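Local coordinates for protein xyloglucan-specific endo-beta-1,4-glucanase BoGH5A (Bacteroides ovatus, PDB 3ZMR) that hydrolyses internal beta-1,4-glucosidic linkages in the xyloglucan backbone with retention of configuration, releasing xyloglucan oligosaccharides, at residues A[170-175]-A[214-219]. Residues are numbered along the deposited sequence; the frame is centred on the assembly and turned at random.
Sequences VVRIPV and NIHWEG. With XYS (alpha-D-xylopyranose), chain C; GLC (alpha-D-glucopyranose), chain L; BGC (beta-D-glucopyranose), chain B.
One amide, that of Asn214, works in two directions at once, taking the backbone N-H of Val175 while orienting the substrate-binding ring of His216. Asn214 OD1 receives Val175 N at 3.0 Å, the C=O...N angle an open 162°, and Asn214 ND2 donates to His216 ND1 at 3.1 Å, lying in the imidazole plane. With ND1 serving as acceptor, the other ring nitrogen, His216 NE2, donates to O3 of the bound glucose, modelled as both anomers, 2.9 Å away in the alpha form. CG of His216 lies anti to its backbone N (chi1 -152°), which brings one ring face over Pro174 CB in a CH-pi contact, 3.9 Å from the His216 centroid; His216 N reaches Val175 O at 2.9 Å. Arg172 NH2 and Asn214 ND2 both donate to one water; the guanidinium also forms salt bridges to Glu334 and the probable nucleophile Glu395, and hydrogen bonds to Asn127 and Asn261. Trp217 lays its indole against a xylose branch; an alanine here would remove that platform, probably leaving the sugar freer to shift. Second-shell residues thus fix a first-shell histidine at the C-terminal mouth of the (beta/alpha)8 barrel that houses the family 5 glycoside hydrolase active site.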
loop_
_atom_site.group_PDB
_atom_site.type_symbol
_atom_site.label_atom_id
_atom_site.label_comp_id
_atom_site.label_asym_id
_atom_site.label_seq_id
_atom_site.Cartn_x
_atom_site.Cartn_y
_atom_site.Cartn_z
ATOM N N VAL A 170 -12.961 11.699 -1.233
ATOM C CA VAL A 170 -11.526 11.379 -1.373
ATOM C C VAL A 170 -11.130 11.401 -2.839
ATOM O O VAL A 170 -11.865 10.898 -3.684
ATOM C CB VAL A 170 -11.194 9.945 -0.866
ATOM C CG1 VAL A 170 -9.692 9.657 -0.930
ATOM C CG2 VAL A 170 -11.713 9.705 0.519
ATOM N N VAL A 171 -9.957 11.927 -3.123
ATOM C CA VAL A 171 -9.354 11.786 -4.455
ATOM C C VAL A 171 -7.960 11.176 -4.289
ATOM O O VAL A 171 -7.183 11.597 -3.416
ATOM C CB VAL A 171 -9.314 13.108 -5.253
ATOM C CG1 VAL A 171 -8.482 14.198 -4.586
ATOM C CG2 VAL A 171 -8.852 12.876 -6.679
ATOM N N ARG A 172 -7.680 10.135 -5.069
ATOM C CA ARG A 172 -6.325 9.606 -5.220
ATOM C C ARG A 172 -5.730 10.193 -6.488
ATOM O O ARG A 172 -6.362 10.175 -7.558
ATOM C CB ARG A 172 -6.360 8.074 -5.290
ATOM C CG ARG A 172 -5.008 7.401 -5.493
ATOM C CD ARG A 172 -5.123 5.919 -5.279
ATOM N NE ARG A 172 -3.925 5.115 -5.468
ATOM C CZ ARG A 172 -3.611 4.465 -6.592
ATOM N NH1 ARG A 172 -4.321 4.613 -7.700
ATOM N NH2 ARG A 172 -2.570 3.645 -6.625
ATOM N N ILE A 173 -4.546 10.783 -6.325
ATOM C CA ILE A 173 -3.772 11.439 -7.376
ATOM C C ILE A 173 -2.497 10.626 -7.571
ATOM O O ILE A 173 -1.516 10.818 -6.840
ATOM C CB ILE A 173 -3.458 12.905 -7.036
ATOM C CG1 ILE A 173 -4.732 13.678 -6.715
ATOM C CG2 ILE A 173 -2.684 13.571 -8.169
ATOM C CD1 ILE A 173 -4.530 15.141 -6.344
ATOM N N PRO A 174 -2.485 9.685 -8.529
ATOM C CA PRO A 174 -1.231 9.024 -8.882
ATOM C C PRO A 174 -0.215 10.066 -9.386
ATOM O O PRO A 174 -0.603 11.016 -10.101
ATOM C CB PRO A 174 -1.657 8.088 -10.030
ATOM C CG PRO A 174 -3.083 7.811 -9.783
ATOM C CD PRO A 174 -3.621 9.102 -9.285
ATOM N N VAL A 175 1.044 9.923 -8.999
ATOM C CA VAL A 175 2.083 10.862 -9.416
ATOM C C VAL A 175 3.336 10.109 -9.857
ATOM O O VAL A 175 3.773 9.133 -9.228
ATOM C CB VAL A 175 2.482 11.836 -8.285
ATOM C CG1 VAL A 175 3.378 12.965 -8.814
ATOM C CG2 VAL A 175 1.258 12.446 -7.632
ATOM N N ASN A 214 0.846 9.380 -4.350
ATOM C CA ASN A 214 1.740 8.238 -4.329
ATOM C C ASN A 214 2.984 8.486 -5.181
ATOM O O ASN A 214 3.217 9.592 -5.676
ATOM C CB ASN A 214 1.008 6.960 -4.712
ATOM C CG ASN A 214 0.796 6.804 -6.205
ATOM O OD1 ASN A 214 1.147 7.678 -7.005
ATOM N ND2 ASN A 214 0.148 5.726 -6.583
ATOM N N ILE A 215 3.823 7.464 -5.281
ATOM C CA ILE A 215 4.754 7.310 -6.419
ATOM C C ILE A 215 4.213 6.103 -7.200
ATOM O O ILE A 215 4.112 5.005 -6.677
ATOM C CB ILE A 215 6.216 7.083 -5.996
ATOM C CG1 ILE A 215 6.754 8.245 -5.160
ATOM C CG2 ILE A 215 7.056 6.907 -7.267
ATOM C CD1 ILE A 215 8.140 7.975 -4.624
ATOM N N HIS A 216 3.852 6.311 -8.465
ATOM C CA HIS A 216 3.116 5.313 -9.222
ATOM C C HIS A 216 4.114 4.458 -10.018
ATOM O O HIS A 216 5.321 4.477 -9.745
ATOM C CB HIS A 216 2.096 6.008 -10.135
ATOM C CG HIS A 216 0.877 5.194 -10.461
ATOM N ND1 HIS A 216 -0.079 4.913 -9.523
ATOM C CD2 HIS A 216 0.444 4.636 -11.629
ATOM C CE1 HIS A 216 -1.064 4.227 -10.088
ATOM N NE2 HIS A 216 -0.778 4.060 -11.379
ATOM N N TRP A 217 3.621 3.741 -11.016
ATOM C CA TRP A 217 4.419 2.809 -11.819
ATOM C C TRP A 217 5.640 3.474 -12.473
ATOM O O TRP A 217 6.758 2.998 -12.360
ATOM C CB TRP A 217 3.507 2.233 -12.910
ATOM C CG TRP A 217 4.205 1.382 -13.935
ATOM C CD1 TRP A 217 4.759 0.124 -13.770
ATOM C CD2 TRP A 217 4.441 1.743 -15.310
ATOM N NE1 TRP A 217 5.327 -0.306 -14.959
ATOM C CE2 TRP A 217 5.118 0.653 -15.916
ATOM C CE3 TRP A 217 4.096 2.853 -16.097
ATOM C CZ2 TRP A 217 5.455 0.651 -17.258
ATOM C CZ3 TRP A 217 4.454 2.845 -17.440
ATOM C CH2 TRP A 217 5.119 1.772 -17.992
ATOM N N GLU A 218 5.387 4.568 -13.176
ATOM C CA GLU A 218 6.419 5.386 -13.852
ATOM C C GLU A 218 7.576 4.581 -14.487
ATOM O O GLU A 218 8.761 4.831 -14.262
ATOM C CB GLU A 218 6.918 6.529 -12.988
ATOM C CG GLU A 218 7.597 6.148 -11.696
ATOM C CD GLU A 218 8.335 7.310 -11.050
ATOM O OE1 GLU A 218 8.021 8.476 -11.374
ATOM O OE2 GLU A 218 9.219 7.040 -10.202
ATOM N N GLY A 219 7.194 3.610 -15.316
ATOM C CA GLY A 219 8.136 2.799 -16.077
ATOM C C GLY A 219 8.552 1.487 -15.455
ATOM O O GLY A 219 9.166 0.643 -16.130
HETATM C C1 XYS C . 1.178 1.358 -17.151
HETATM C C2 XYS C . 1.913 0.037 -17.495
HETATM C C3 XYS C . 1.254 -1.071 -16.681
HETATM C C4 XYS C . 1.212 -0.740 -15.195
HETATM C C5 XYS C . 0.615 0.651 -14.905
HETATM O O2 XYS C . 1.884 -0.339 -18.906
HETATM O O3 XYS C . 1.930 -2.324 -16.827
HETATM O O4 XYS C . 0.421 -1.725 -14.552
HETATM O O5 XYS C . 1.226 1.625 -15.740
HETATM C C1 GLC L . -3.740 -0.520 -12.004
HETATM C C2 GLC L . -2.682 0.548 -12.249
HETATM C C3 GLC L . -3.171 1.623 -13.220
HETATM C C4 GLC L . -3.664 0.904 -14.480
HETATM C C5 GLC L . -4.618 -0.243 -14.115
HETATM C C6 GLC L . -5.174 -1.000 -15.318
HETATM O O2 GLC L . -2.284 1.077 -11.011
HETATM O O3 GLC L . -2.157 2.621 -13.472
HETATM O O4 GLC L . -4.341 1.872 -15.234
HETATM O O5 GLC L . -3.988 -1.146 -13.235
HETATM O O6 GLC L . -6.383 -0.360 -15.681
HETATM C C2 BGC B . -2.524 0.445 -12.145
HETATM C C3 BGC B . -3.137 1.464 -13.119
HETATM C C4 BGC B . -3.758 0.797 -14.342
HETATM C C5 BGC B . -4.722 -0.251 -13.766
HETATM C C6 BGC B . -5.488 -0.951 -14.876
HETATM C C1 BGC B . -3.375 -0.786 -11.803
HETATM O O2 BGC B . -2.184 1.114 -10.931
HETATM O O3 BGC B . -2.103 2.380 -13.534
HETATM O O4 BGC B . -4.376 1.798 -15.200
HETATM O O5 BGC B . -4.014 -1.244 -12.997
HETATM O O6 BGC B . -4.524 -1.357 -15.863
HETATM O O HOH W 1 -0.806 3.738 -4.324
#